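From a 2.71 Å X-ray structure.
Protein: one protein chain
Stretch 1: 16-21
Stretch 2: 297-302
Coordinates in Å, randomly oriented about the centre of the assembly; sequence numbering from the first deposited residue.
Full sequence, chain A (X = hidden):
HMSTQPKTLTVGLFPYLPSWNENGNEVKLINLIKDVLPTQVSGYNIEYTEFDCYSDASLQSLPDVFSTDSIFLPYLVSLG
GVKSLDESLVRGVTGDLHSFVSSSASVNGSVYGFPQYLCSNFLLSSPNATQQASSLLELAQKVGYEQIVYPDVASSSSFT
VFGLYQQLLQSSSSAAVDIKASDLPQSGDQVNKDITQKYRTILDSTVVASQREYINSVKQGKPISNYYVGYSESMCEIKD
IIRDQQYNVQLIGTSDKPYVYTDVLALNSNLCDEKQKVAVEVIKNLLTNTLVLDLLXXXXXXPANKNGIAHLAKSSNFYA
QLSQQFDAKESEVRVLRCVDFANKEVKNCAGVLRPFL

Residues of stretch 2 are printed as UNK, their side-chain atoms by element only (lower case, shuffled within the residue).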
# COMPACT_ATOMS: atom_id res chain seq x y z
N TYR A 16 -3.33 1.48 -9.45
CA TYR A 16 -2.06 2.11 -9.09
C TYR A 16 -0.91 1.12 -8.98
O TYR A 16 -0.33 0.92 -7.91
CB TYR A 16 -2.22 2.93 -7.80
CG TYR A 16 -3.23 4.04 -7.93
CD1 TYR A 16 -2.87 5.28 -8.45
CD2 TYR A 16 -4.55 3.86 -7.55
CE1 TYR A 16 -3.79 6.30 -8.58
CE2 TYR A 16 -5.48 4.87 -7.68
CZ TYR A 16 -5.09 6.09 -8.20
OH TYR A 16 -6.01 7.11 -8.32
N LEU A 17 -0.58 0.51 -10.11
CA LEU A 17 0.58 -0.37 -10.23
C LEU A 17 1.69 0.39 -10.93
O LEU A 17 1.43 1.39 -11.61
CB LEU A 17 0.20 -1.64 -11.01
CG LEU A 17 -0.81 -2.56 -10.33
CD1 LEU A 17 -0.99 -3.84 -11.14
CD2 LEU A 17 -0.37 -2.88 -8.91
N PRO A 18 2.95 -0.05 -10.77
CA PRO A 18 4.08 0.68 -11.37
C PRO A 18 4.01 0.74 -12.90
O PRO A 18 3.24 0.01 -13.52
CB PRO A 18 5.30 -0.14 -10.94
CG PRO A 18 4.76 -1.49 -10.60
CD PRO A 18 3.41 -1.22 -10.01
N SER A 19 4.82 1.61 -13.48
CA SER A 19 4.93 1.71 -14.93
C SER A 19 6.38 1.95 -15.34
O SER A 19 7.21 2.32 -14.52
CB SER A 19 4.04 2.84 -15.47
OG SER A 19 4.53 4.11 -15.09
N TRP A 20 6.67 1.73 -16.62
CA TRP A 20 8.02 1.94 -17.14
C TRP A 20 8.03 3.02 -18.21
O TRP A 20 6.99 3.35 -18.78
CB TRP A 20 8.59 0.64 -17.70
CG TRP A 20 8.82 -0.41 -16.65
CD1 TRP A 20 9.97 -0.62 -15.95
CD2 TRP A 20 7.89 -1.39 -16.19
NE1 TRP A 20 9.81 -1.67 -15.08
CE2 TRP A 20 8.54 -2.16 -15.21
CE3 TRP A 20 6.56 -1.70 -16.52
CZ2 TRP A 20 7.91 -3.21 -14.55
CZ3 TRP A 20 5.94 -2.74 -15.86
CH2 TRP A 20 6.62 -3.49 -14.88
N ASN A 21 9.21 3.57 -18.48
CA ASN A 21 9.35 4.62 -19.47
C ASN A 21 10.80 4.82 -19.93
O ASN A 21 11.73 4.71 -19.13
CB ASN A 21 8.79 5.94 -18.94
CG ASN A 21 7.94 6.67 -19.96
OD1 ASN A 21 8.16 6.55 -21.17
ND2 ASN A 21 6.96 7.43 -19.49
N UNK A 297 6.13 -9.43 -9.67
CA UNK A 297 7.52 -9.42 -9.26
C UNK A 297 8.38 -8.51 -10.11
O UNK A 297 9.40 -8.00 -9.65
N UNK A 298 7.97 -8.30 -11.35
CA UNK A 298 8.72 -7.44 -12.26
C UNK A 298 8.56 -5.97 -11.88
O UNK A 298 9.42 -5.14 -12.19
c UNK A 298 8.26 -7.66 -13.71
c UNK A 298 8.41 -9.08 -14.26
c UNK A 298 7.92 -9.15 -15.70
c UNK A 298 9.85 -9.55 -14.15
N UNK A 299 7.46 -5.66 -11.20
CA UNK A 299 7.20 -4.30 -10.77
C UNK A 299 7.42 -4.10 -9.29
O UNK A 299 7.07 -3.06 -8.73
N UNK A 300 8.01 -5.11 -8.65
CA UNK A 300 8.27 -5.10 -7.21
C UNK A 300 7.01 -4.86 -6.39
O UNK A 300 7.06 -4.27 -5.31
c UNK A 300 9.35 -4.07 -6.85
c UNK A 300 10.77 -4.41 -7.29
c UNK A 300 11.17 -5.80 -6.82
c UNK A 300 11.76 -3.37 -6.78
N UNK A 301 5.88 -5.33 -6.91
CA UNK A 301 4.62 -5.25 -6.18
C UNK A 301 4.53 -6.44 -5.25
O UNK A 301 4.87 -7.56 -5.62
o UNK A 301 3.57 -4.17 -8.09
c UNK A 301 3.42 -5.23 -7.15
c UNK A 301 2.12 -5.05 -6.38
N UNK A 302 4.07 -6.20 -4.02
CA UNK A 302 4.02 -7.26 -3.02
C UNK A 302 2.64 -7.87 -2.90
O UNK A 302 1.65 -7.16 -2.71
c UNK A 302 5.95 -5.34 -0.20
c UNK A 302 4.45 -6.71 -1.65
c UNK A 302 5.67 -5.80 -1.62
c UNK A 302 6.88 -6.50 -2.21

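Position 297 has backbone atoms and nothing more. No CB is modelled, and nothing of stretch 1 lies near it. A residue without a side chain is glycine, so this is Gly297. It belongs to a weakly bonded helix that begins earlier in the chain. Its O accepts a weak hydrogen bond from the backbone N of position 300, at 3.4 Å.

Position 298 carries four side-chain carbons. The chain forks at the second of them, one bond beyond CB, and there is no oxygen, nitrogen or sulfur. A fork at the second carbon with two terminal methyls is leucine; isoleucine and valine would fork at CB. This is Leu298, with chi1 m and chi2 t. Its CA-to-CB bond points sideways to stretch 1. The closest contact is made by the backbone: Leu298 O lies 3.4 Å from Trp20 CZ2, at the edge of the indole and near the ring plane. The carbonyl thus meets the rim of the ring, where the C-H groups point outward.

Position 299 again has no side-chain atoms. It is buried, and its backbone packs closely on stretch 1. Its CA is 4.0 Å from Trp20 CZ2, and its O is 3.4 Å from Pro18 CG. An ideally placed CB would point toward stretch 1 and come within 2.7 Å of Pro18 CG, which is a clash. There is no room for a CB here with the backbone as modelled. The residue is Gly299.

Position 300 has four carbons, forked at the second, as at 298. The same reasoning gives leucine. Leu300 is buried, but its CA-to-CB bond points sideways and its nearest side-chain atom, Leu300 CB, is 6.5 Å from Pro18 CG. Its phi/psi of 56/31 is left-handed, a less usual conformation for a residue with a CB. The backbone turns here, after the helix.

Position 301 has three side-chain atoms: one carbon that carries one oxygen and one carbon. A CB bearing both a hydroxyl and a methyl is threonine. Valine would match the shape but has no oxygen; the elements settle it. The CA-to-CB bond of Thr301 points toward stretch 1, with chi1 m. Thr301 OG1 is 3.5 Å from Pro18 CD, and Thr301 CG2 is 4.2 Å from Leu17 CD2.

Position 302 has four carbons, forked at the second, and is buried. It is Leu302. Leu302 CB is 9.5 Å from Leu17 CD2, and the side chain takes no part in the contact.

The contact is small, burying 200 Å² over both sides, and no hydrogen bond crosses it. It works by fit. Pro18 is central: its CA-to-CB bond points toward stretch 2, and its ring atoms touch both Gly299 and Thr301. The bare backbone of Gly299 lets the chains come close, with the CA atoms of Pro18 and Gly299 5.9 Å apart. Trp20 extends the packing to Leu298 and Gly299, while Leu17 adds a looser apolar contact with Thr301.

Stretch 2 297-302: GLGLTL
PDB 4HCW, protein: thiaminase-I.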